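Local coordinates for protein ribonuclease S-3 (Pyrus pyrifolia, PDB 1IQQ) that cleaves RNA as a T2-family ribonuclease of the pear pistil and takes part in gametophytic self-incompatibility, by which the flower discriminates self from non-self pollen, at residues 105-108 / 109-113; 115-118 / 119-123. One frame throughout, in Å; residues are numbered along the deposited sequence.

The two contacts come one after the other along the chain, with centres about 13 Å apart. Contact 1 is the C-terminal end of helix 99-112; contact 2 is the short helix that starts at 117, with the two residues that lead into it. The loop between them stays close to the first helix: M109 O and Q115 N lie 3.0 Å apart, probably hydrogen-bonded. Strand 30-38 of the central sheet meets both, through V106 and Y110 in contact 1 and V117 and L121 in contact 2. The sugar carried by N116 lies near residues of both, so the connection between the two helices carries a glycan that touches both.

Contact 1 (105-108 / 109-113); sequences TVIK and MYISK. With NAG (2-acetamido-2-deoxy-beta-D-glucopyranose), chain B.
T105 and M109 lie side by side, one helical turn apart, near the C-terminal end of helix 99-112 in this T2 ribonuclease, a helix that closes in a wider pi-type turn. From CB outward, M109 first faces V106 O, then passes T105 O with CG at 3.3 Å, the same oxygen that accepts the M109 backbone N-H. With CG anti to the carbonyl carbon (chi1 -69°) and the chain extended beyond it, SD runs back along the helix and CE ends 3.7 Å from T105 CG2. F6 of strand 3-10 also meets this thioether chain. T105 OG1 bonds to H101 O instead.

Regular i to i+4 bonds continue through Y110 N to V106 O and I111 N to I107 O. Then the helix widens: K108 O accepts K113 N at 2.9 Å, five residues on, with a C=O...N angle of 175°. Y110 packs its ring among T31 and V32 of strand 30-38 and I67 of helix 58-67, and its OH bonds to F30 O. I111 CD1 lies in the ring plane at its edge, and Y110 CE2 approaches the sugar's acetamido methyl C8 at 3.9 Å. A leucine in place of Y110 would probably leave F30 O without this hydroxyl and open a gap beside the acetamido group.

On the solvent side K108 bends at chi3 and chi4, bringing its ammonium close to that of K113, a probably unfavourable approach of like charges. K108 NZ stands 3.4 Å from K113 CE and 3.9 Å from K113 NZ.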
# COMPACT_ATOMS: atom_id res chain seq x y z
N THR A 105 -5.48 10.51 7.67
CA THR A 105 -4.02 10.43 7.64
C THR A 105 -3.56 9.73 6.35
O THR A 105 -2.60 10.17 5.70
CB THR A 105 -3.52 9.65 8.82
OG1 THR A 105 -3.78 10.44 10.02
CG2 THR A 105 -1.98 9.40 8.68
N VAL A 106 -4.23 8.63 5.96
CA VAL A 106 -3.89 7.97 4.67
C VAL A 106 -4.08 8.87 3.48
O VAL A 106 -3.25 8.90 2.57
CB VAL A 106 -4.76 6.71 4.53
CG1 VAL A 106 -4.67 6.13 3.13
CG2 VAL A 106 -4.23 5.64 5.53
N ILE A 107 -5.17 9.63 3.46
CA ILE A 107 -5.45 10.57 2.34
C ILE A 107 -4.37 11.66 2.32
O ILE A 107 -3.85 11.99 1.20
CB ILE A 107 -6.87 11.20 2.56
CG1 ILE A 107 -7.97 10.14 2.32
CG2 ILE A 107 -7.04 12.46 1.63
CD1 ILE A 107 -9.38 10.48 2.92
N LYS A 108 -3.98 12.11 3.50
CA LYS A 108 -2.91 13.13 3.62
C LYS A 108 -1.59 12.58 3.04
O LYS A 108 -0.84 13.29 2.34
CB LYS A 108 -2.70 13.55 5.06
CG LYS A 108 -1.99 14.89 5.12
CD LYS A 108 -2.10 15.40 6.52
CE LYS A 108 -1.15 14.66 7.37
NZ LYS A 108 0.09 15.46 7.35
N MET A 109 -1.30 11.31 3.33
CA MET A 109 -0.05 10.75 2.78
C MET A 109 -0.15 10.62 1.26
O MET A 109 0.79 11.02 0.52
CB MET A 109 0.18 9.34 3.39
CG MET A 109 0.52 9.43 4.88
SD MET A 109 0.43 7.75 5.58
CE MET A 109 1.13 8.17 7.13
N TYR A 110 -1.23 10.04 0.77
CA TYR A 110 -1.36 9.78 -0.64
C TYR A 110 -1.45 11.04 -1.51
O TYR A 110 -0.85 11.12 -2.59
CB TYR A 110 -2.63 8.90 -0.86
CG TYR A 110 -2.77 8.32 -2.23
CD1 TYR A 110 -2.24 7.06 -2.54
CD2 TYR A 110 -3.50 8.94 -3.19
CE1 TYR A 110 -2.42 6.46 -3.75
CE2 TYR A 110 -3.71 8.36 -4.46
CZ TYR A 110 -3.16 7.10 -4.72
OH TYR A 110 -3.43 6.52 -5.94
N ILE A 111 -2.25 12.02 -1.06
CA ILE A 111 -2.49 13.22 -1.85
C ILE A 111 -1.56 14.35 -1.41
O ILE A 111 -0.57 14.68 -2.11
CB ILE A 111 -4.00 13.67 -1.66
CG1 ILE A 111 -4.95 12.62 -2.22
CG2 ILE A 111 -4.21 15.07 -2.35
CD1 ILE A 111 -4.70 12.27 -3.70
N SER A 112 -1.75 14.93 -0.23
CA SER A 112 -0.95 16.08 0.19
C SER A 112 0.54 15.88 0.15
O SER A 112 1.30 16.76 -0.34
CB SER A 112 -1.39 16.49 1.59
OG SER A 112 -0.57 17.54 2.07
N LYS A 113 0.98 14.72 0.64
CA LYS A 113 2.40 14.43 0.69
C LYS A 113 2.91 13.76 -0.56
O LYS A 113 4.05 13.30 -0.58
CB LYS A 113 2.72 13.58 1.92
CG LYS A 113 2.30 14.31 3.22
CD LYS A 113 3.07 13.72 4.34
CE LYS A 113 2.79 14.39 5.65
NZ LYS A 113 3.54 13.70 6.74
C1 NAG B . -2.17 8.94 -8.79
C2 NAG B . -3.42 9.82 -9.08
C3 NAG B . -3.85 9.54 -10.53
C4 NAG B . -2.72 9.83 -11.52
C5 NAG B . -1.49 9.01 -11.08
C6 NAG B . -0.25 9.26 -11.87
C7 NAG B . -5.17 10.42 -7.49
C8 NAG B . -6.42 9.99 -6.76
N2 NAG B . -4.52 9.47 -8.20
O3 NAG B . -4.97 10.40 -10.80
O4 NAG B . -3.11 9.35 -12.82
O5 NAG B . -1.17 9.34 -9.71
O6 NAG B . 0.13 10.64 -11.87
O7 NAG B . -4.77 11.59 -7.40

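Contact 2 (115-118 / 119-123); sequences QNVS and RILSK. With NAG (2-acetamido-2-deoxy-beta-D-glucopyranose), chain B.
N116 and R119 meet at the first turn of helix 117-123, N116 CG 4.0 Å from R119 CB, and the N-acetylglucosamine borne by N116 leans on R119. CG of N116 stands anti to its backbone N (chi1 172°), which turns the amide back over the start of the helix. Its OD1 takes weak bonds from two backbone N-H groups, S118 at 2.9 Å and R119 at 3.4 Å. The other arm of the amide, ND2, is joined covalently to C1 of the sugar at 1.4 Å, so one planar group both caps the helix and carries the glycan.

The sugar sits against the same turn: its C5 comes 3.7 Å from S118 CB, and its O5 lies near CB of R119. The R119 chain runs extended from CG to NE, and its CG passes 4.0 Å from O6 of the sugar. S118 directs OG to F30 N, which ties this turn to the start of strand 30-38.

V117 and L121 lie side by side and point the same way, V117 CG1 touching L121 CD1 at 3.9 Å. Together they meet F30 and I142, filling the space between strand 30-38 and helix 135-143. I120 joins them on I142, while its CG1 packs 3.4 Å from N116 O. That carbonyl accepts I120 N in its own plane and, weakly, R119 N. Ahead of the cap, Q8 bonds through its side chain to both Q115 O and V117 N. On the next turn S122 OG reaches E127.

All this amounts to an asparagine N-cap that is also an N-glycosylation site, the sequence N116-V117-S118 being the Asn-X-Ser sequon.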
# COMPACT_ATOMS: atom_id res chain seq x y z
N GLN A 115 2.47 10.83 -2.02
CA GLN A 115 2.95 9.44 -1.93
C GLN A 115 2.23 8.47 -2.86
O GLN A 115 2.59 7.27 -2.89
CB GLN A 115 2.94 8.97 -0.48
CG GLN A 115 3.84 9.86 0.44
CD GLN A 115 3.82 9.39 1.87
OE1 GLN A 115 3.48 8.23 2.17
NE2 GLN A 115 4.27 10.23 2.77
N ASN A 116 1.37 8.97 -3.72
CA ASN A 116 0.69 8.15 -4.76
C ASN A 116 1.82 7.50 -5.61
O ASN A 116 2.54 8.16 -6.30
CB ASN A 116 -0.16 9.13 -5.57
CG ASN A 116 -0.78 8.49 -6.83
OD1 ASN A 116 -0.44 7.35 -7.19
ND2 ASN A 116 -1.68 9.25 -7.47
N VAL A 117 1.94 6.17 -5.47
CA VAL A 117 3.03 5.48 -6.13
C VAL A 117 2.94 5.58 -7.63
O VAL A 117 3.98 5.58 -8.30
CB VAL A 117 3.06 4.04 -5.62
CG1 VAL A 117 3.87 3.08 -6.56
CG2 VAL A 117 3.68 4.00 -4.21
N SER A 118 1.74 5.66 -8.20
CA SER A 118 1.66 5.85 -9.67
C SER A 118 2.34 7.15 -10.08
O SER A 118 3.02 7.18 -11.13
CB SER A 118 0.20 5.86 -10.13
OG SER A 118 -0.29 4.53 -10.02
N ARG A 119 2.17 8.18 -9.23
CA ARG A 119 2.77 9.47 -9.53
C ARG A 119 4.29 9.46 -9.37
O ARG A 119 4.99 9.98 -10.20
CB ARG A 119 2.11 10.53 -8.64
CG ARG A 119 2.54 11.97 -8.95
CD ARG A 119 1.91 12.90 -7.84
NE ARG A 119 2.08 14.33 -8.17
CZ ARG A 119 3.14 15.05 -7.84
NH1 ARG A 119 4.15 14.50 -7.17
NH2 ARG A 119 3.20 16.33 -8.17
N ILE A 120 4.79 8.83 -8.28
CA ILE A 120 6.22 8.73 -8.07
C ILE A 120 6.88 8.01 -9.24
O ILE A 120 7.89 8.45 -9.77
CB ILE A 120 6.49 7.97 -6.77
CG1 ILE A 120 5.85 8.74 -5.59
CG2 ILE A 120 8.01 7.73 -6.59
CD1 ILE A 120 6.08 8.05 -4.29
N LEU A 121 6.30 6.90 -9.70
CA LEU A 121 6.84 6.18 -10.84
C LEU A 121 6.77 7.01 -12.11
O LEU A 121 7.75 7.08 -12.85
CB LEU A 121 6.08 4.86 -11.01
CG LEU A 121 6.36 3.79 -9.94
CD1 LEU A 121 5.42 2.60 -10.13
CD2 LEU A 121 7.80 3.30 -10.01
N SER A 122 5.65 7.67 -12.32
CA SER A 122 5.50 8.52 -13.52
C SER A 122 6.55 9.64 -13.56
O SER A 122 7.09 9.95 -14.62
CB SER A 122 4.08 9.11 -13.54
OG SER A 122 3.95 10.02 -14.67
N LYS A 123 6.87 10.23 -12.40
CA LYS A 123 7.87 11.27 -12.38
C LYS A 123 9.24 10.76 -12.84
O LYS A 123 10.04 11.54 -13.40
CB LYS A 123 8.00 11.93 -10.99
CG LYS A 123 6.78 12.81 -10.68
CD LYS A 123 6.73 13.19 -9.25
CE LYS A 123 7.83 14.15 -8.93
NZ LYS A 123 7.61 14.77 -7.57
C1 NAG B . -2.17 8.94 -8.79
C2 NAG B . -3.42 9.82 -9.08
C3 NAG B . -3.85 9.54 -10.53
C4 NAG B . -2.72 9.83 -11.52
C5 NAG B . -1.49 9.01 -11.08
C6 NAG B . -0.25 9.26 -11.87
C7 NAG B . -5.17 10.42 -7.49
C8 NAG B . -6.42 9.99 -6.76
N2 NAG B . -4.52 9.47 -8.20
O3 NAG B . -4.97 10.40 -10.80
O4 NAG B . -3.11 9.35 -12.82
O5 NAG B . -1.17 9.34 -9.71
O6 NAG B . 0.13 10.64 -11.87
O7 NAG B . -4.77 11.59 -7.40